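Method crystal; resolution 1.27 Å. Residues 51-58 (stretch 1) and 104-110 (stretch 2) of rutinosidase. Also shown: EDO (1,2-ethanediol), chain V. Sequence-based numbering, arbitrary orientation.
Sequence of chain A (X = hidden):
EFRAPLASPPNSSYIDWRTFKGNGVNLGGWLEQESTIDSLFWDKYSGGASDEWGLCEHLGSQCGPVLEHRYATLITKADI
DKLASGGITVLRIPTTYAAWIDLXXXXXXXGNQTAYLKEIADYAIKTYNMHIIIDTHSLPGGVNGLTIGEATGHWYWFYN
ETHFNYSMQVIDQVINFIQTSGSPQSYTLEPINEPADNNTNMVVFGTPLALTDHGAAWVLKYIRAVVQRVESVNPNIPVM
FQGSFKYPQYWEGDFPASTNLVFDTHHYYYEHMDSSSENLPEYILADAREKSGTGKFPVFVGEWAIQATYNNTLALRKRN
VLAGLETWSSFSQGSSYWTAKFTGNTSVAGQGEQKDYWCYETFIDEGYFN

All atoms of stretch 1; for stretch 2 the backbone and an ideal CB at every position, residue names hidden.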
# COMPACT_ATOMS: atom_id res chain seq x y z
N ASP A 51 -27.21 1.78 -6.05
CA ASP A 51 -26.67 2.86 -6.92
C ASP A 51 -27.77 3.83 -7.33
O ASP A 51 -28.97 3.54 -7.18
CB ASP A 51 -25.98 2.23 -8.12
CG ASP A 51 -26.79 1.25 -8.95
OD1 ASP A 51 -28.04 1.05 -8.63
OD2 ASP A 51 -26.20 0.65 -9.91
N GLU A 52 -27.36 5.01 -7.77
CA GLU A 52 -28.27 6.04 -8.27
C GLU A 52 -29.08 5.43 -9.43
O GLU A 52 -30.30 5.73 -9.52
CB GLU A 52 -27.49 7.29 -8.70
CG GLU A 52 -28.39 8.37 -9.28
CD GLU A 52 -27.72 9.66 -9.67
OE1 GLU A 52 -26.57 9.90 -9.27
OE2 GLU A 52 -28.44 10.45 -10.36
N TRP A 53 -28.42 4.72 -10.31
CA TRP A 53 -29.06 4.03 -11.47
C TRP A 53 -30.30 3.26 -11.01
O TRP A 53 -31.42 3.49 -11.50
CB TRP A 53 -28.03 3.12 -12.13
CG TRP A 53 -28.52 2.42 -13.36
CD1 TRP A 53 -29.35 1.34 -13.41
CD2 TRP A 53 -28.06 2.63 -14.72
NE1 TRP A 53 -29.48 0.90 -14.72
CE2 TRP A 53 -28.70 1.66 -15.53
CE3 TRP A 53 -27.21 3.56 -15.33
CZ2 TRP A 53 -28.52 1.62 -16.92
CZ3 TRP A 53 -26.98 3.48 -16.68
CH2 TRP A 53 -27.64 2.53 -17.46
N GLY A 54 -30.14 2.40 -10.02
CA GLY A 54 -31.26 1.56 -9.53
C GLY A 54 -32.26 2.37 -8.73
O GLY A 54 -33.46 2.03 -8.76
N LEU A 55 -31.84 3.38 -7.97
CA LEU A 55 -32.80 4.31 -7.30
C LEU A 55 -33.71 4.95 -8.34
O LEU A 55 -34.97 5.00 -8.15
CB LEU A 55 -32.01 5.34 -6.50
CG LEU A 55 -32.84 6.44 -5.84
CD1 LEU A 55 -32.20 6.83 -4.50
CD2 LEU A 55 -33.01 7.63 -6.73
N CYS A 56 -33.16 5.40 -9.45
CA CYS A 56 -33.97 6.07 -10.48
C CYS A 56 -34.89 5.05 -11.15
O CYS A 56 -36.09 5.40 -11.36
CB CYS A 56 -33.04 6.71 -11.50
SG CYS A 56 -33.82 7.98 -12.52
N GLU A 57 -34.38 3.87 -11.45
CA GLU A 57 -35.21 2.78 -12.02
C GLU A 57 -36.37 2.49 -11.05
O GLU A 57 -37.56 2.37 -11.49
CB GLU A 57 -34.39 1.54 -12.26
CG GLU A 57 -35.18 0.36 -12.81
CD GLU A 57 -34.38 -0.72 -13.52
OE1 GLU A 57 -33.18 -0.69 -13.44
OE2 GLU A 57 -35.01 -1.58 -14.17
N HIS A 58 -36.07 2.36 -9.77
CA HIS A 58 -37.13 2.02 -8.77
C HIS A 58 -38.19 3.10 -8.74
O HIS A 58 -39.42 2.74 -8.62
CB HIS A 58 -36.45 1.93 -7.39
CG HIS A 58 -37.39 1.94 -6.24
ND1 HIS A 58 -38.33 0.91 -6.05
CD2 HIS A 58 -37.64 2.85 -5.30
CE1 HIS A 58 -39.06 1.20 -4.97
NE2 HIS A 58 -38.67 2.38 -4.48
N UNK A 104 -30.34 7.56 -24.77
CA UNK A 104 -31.54 6.72 -24.69
C UNK A 104 -31.35 5.38 -23.97
O UNK A 104 -32.34 4.74 -23.66
CB UNK A 104 -32.05 6.45 -26.11
N UNK A 105 -30.10 4.99 -23.70
CA UNK A 105 -29.83 3.70 -23.01
C UNK A 105 -29.40 3.93 -21.56
O UNK A 105 -28.98 2.96 -20.92
CB UNK A 105 -28.75 2.91 -23.75
N UNK A 106 -29.51 5.16 -21.06
CA UNK A 106 -29.09 5.46 -19.67
C UNK A 106 -30.30 5.60 -18.73
O UNK A 106 -31.23 6.34 -19.07
CB UNK A 106 -28.26 6.75 -19.64
N UNK A 107 -30.25 4.91 -17.59
CA UNK A 107 -31.27 5.03 -16.52
C UNK A 107 -30.98 6.20 -15.62
O UNK A 107 -31.84 6.52 -14.74
CB UNK A 107 -31.34 3.75 -15.68
N UNK A 108 -29.83 6.88 -15.76
CA UNK A 108 -29.60 8.09 -14.96
C UNK A 108 -30.50 9.22 -15.45
O UNK A 108 -30.74 9.30 -16.68
CB UNK A 108 -28.13 8.51 -15.03
N UNK A 109 -30.93 10.07 -14.54
CA UNK A 109 -31.86 11.15 -14.86
C UNK A 109 -31.12 12.33 -15.50
O UNK A 109 -30.10 12.82 -14.99
CB UNK A 109 -32.60 11.61 -13.60
N UNK A 110 -31.66 12.81 -16.65
CA UNK A 110 -31.25 14.04 -17.33
C UNK A 110 -32.30 15.13 -17.07
O UNK A 110 -33.44 14.98 -17.59
CB UNK A 110 -31.07 13.80 -18.83
C1 EDO V . -25.05 4.75 -21.09
O1 EDO V . -25.08 4.71 -22.54
C2 EDO V . -25.49 3.51 -20.33
O2 EDO V . -24.49 2.43 -20.15

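Stretch 1 offers a helix, residues 52 to 58, begun by Asp 51, whose OD1 accepts from Gly 54 N (2.9 Å) as an N-cap. Trp 53 and Cys 56 supply most of the surface that the irregular second stretch has to cover, with Glu 52 and Glu 57 adding smaller parts.

Position 104 lies beyond the reach of the helix, so stretch 1 sets no demand; a phi of -68° would admit proline among many others, and it is Pro 104.

At position 105 CA-to-CB runs sideways and no atom of stretch 1 comes within 5.5 Å of the ideal CB, though the ethanediol lies nearby with its hydroxyls. A small polar residue would suit, as would many others. The residue is Ser 105: its OG hydrogen-bonds EDO O1 at 3.0 Å, while its backbone O approaches Trp 53 CH2 at 3.7 Å.

Position 106 again points sideways, its CB 4.6 Å from Trp 53 CZ3. Small residues fit easily, and a short acceptor could reach back to the amide of position 108. Ser 106 does this with a t rotamer, OG accepting from the backbone N of position 108 at 3.1 Å.

Position 107 faces the helix squarely. Its ideal CB is already 3.4 Å from Trp 53 CE2, over the indole face, so the first carbon is committed to the ring and the rest can run along the helix toward Cys 56 and Glu 57. A flexible chain such as Gln, Glu, Met, Lys or Arg is plausible. Gln 107 sets CB 3.5 Å from the centroid of the Trp 53 five-membered ring, a CH-pi contact. The crowding accompanies an unusual chi1 of -110°, between wells, and NE2 ends 3.6 Å from Glu 57 CB, a packing contact without a hydrogen bond.

Position 108 sits closest in register, its CA 5.4 Å from Trp 53 CA. CB points sideways, between Trp 53 CE3 and the Glu 52 chain, where a branched or long apolar residue such as Leu, Ile or Met could bend inward. Leu 108 does so: CG lies 4.0 Å from Trp 53 CE3, and CD2 4.0 Å from Glu 52 CG.

At position 109 the ideal CB is 4.0 Å from Cys 56 SG, but the direction is sideways, leaving room for a large side chain to lead off. Many residues would serve. In Tyr 109 CB keeps the sulfur contact and the ring leads away; two waters link its backbone N and O to Glu 52 OE2.

Position 110 is out of reach and unconstrained by the helix; Ser 110 bonds elsewhere in the structure.

Stretch 2 104-110: PSSQLYS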
# COMPACT_ATOMS: atom_id res chain seq x y z
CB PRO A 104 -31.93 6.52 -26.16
CG PRO A 104 -30.63 6.67 -26.91
CD PRO A 104 -29.84 7.71 -26.13
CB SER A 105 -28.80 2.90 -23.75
OG SER A 105 -27.59 3.62 -23.86
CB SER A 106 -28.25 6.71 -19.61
OG SER A 106 -27.94 7.04 -18.27
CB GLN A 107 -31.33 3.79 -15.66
CG GLN A 107 -32.54 2.93 -15.77
CD GLN A 107 -33.88 3.53 -15.42
OE1 GLN A 107 -34.10 4.69 -14.97
NE2 GLN A 107 -34.82 2.67 -15.67
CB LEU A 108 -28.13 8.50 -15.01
CG LEU A 108 -27.16 7.46 -14.44
CD1 LEU A 108 -25.73 7.92 -14.66
CD2 LEU A 108 -27.44 7.17 -12.98
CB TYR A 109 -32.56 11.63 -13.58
CG TYR A 109 -33.42 12.85 -13.76
CD1 TYR A 109 -34.57 12.78 -14.56
CD2 TYR A 109 -33.12 14.03 -13.13
CE1 TYR A 109 -35.35 13.91 -14.73
CE2 TYR A 109 -33.92 15.16 -13.27
CZ TYR A 109 -35.05 15.07 -14.07
OH TYR A 109 -35.81 16.21 -14.22
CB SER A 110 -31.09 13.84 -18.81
OG SER A 110 -29.98 13.02 -19.12
O HOH W 1 -28.14 11.97 -13.15
O HOH W 2 -30.43 9.42 -11.81
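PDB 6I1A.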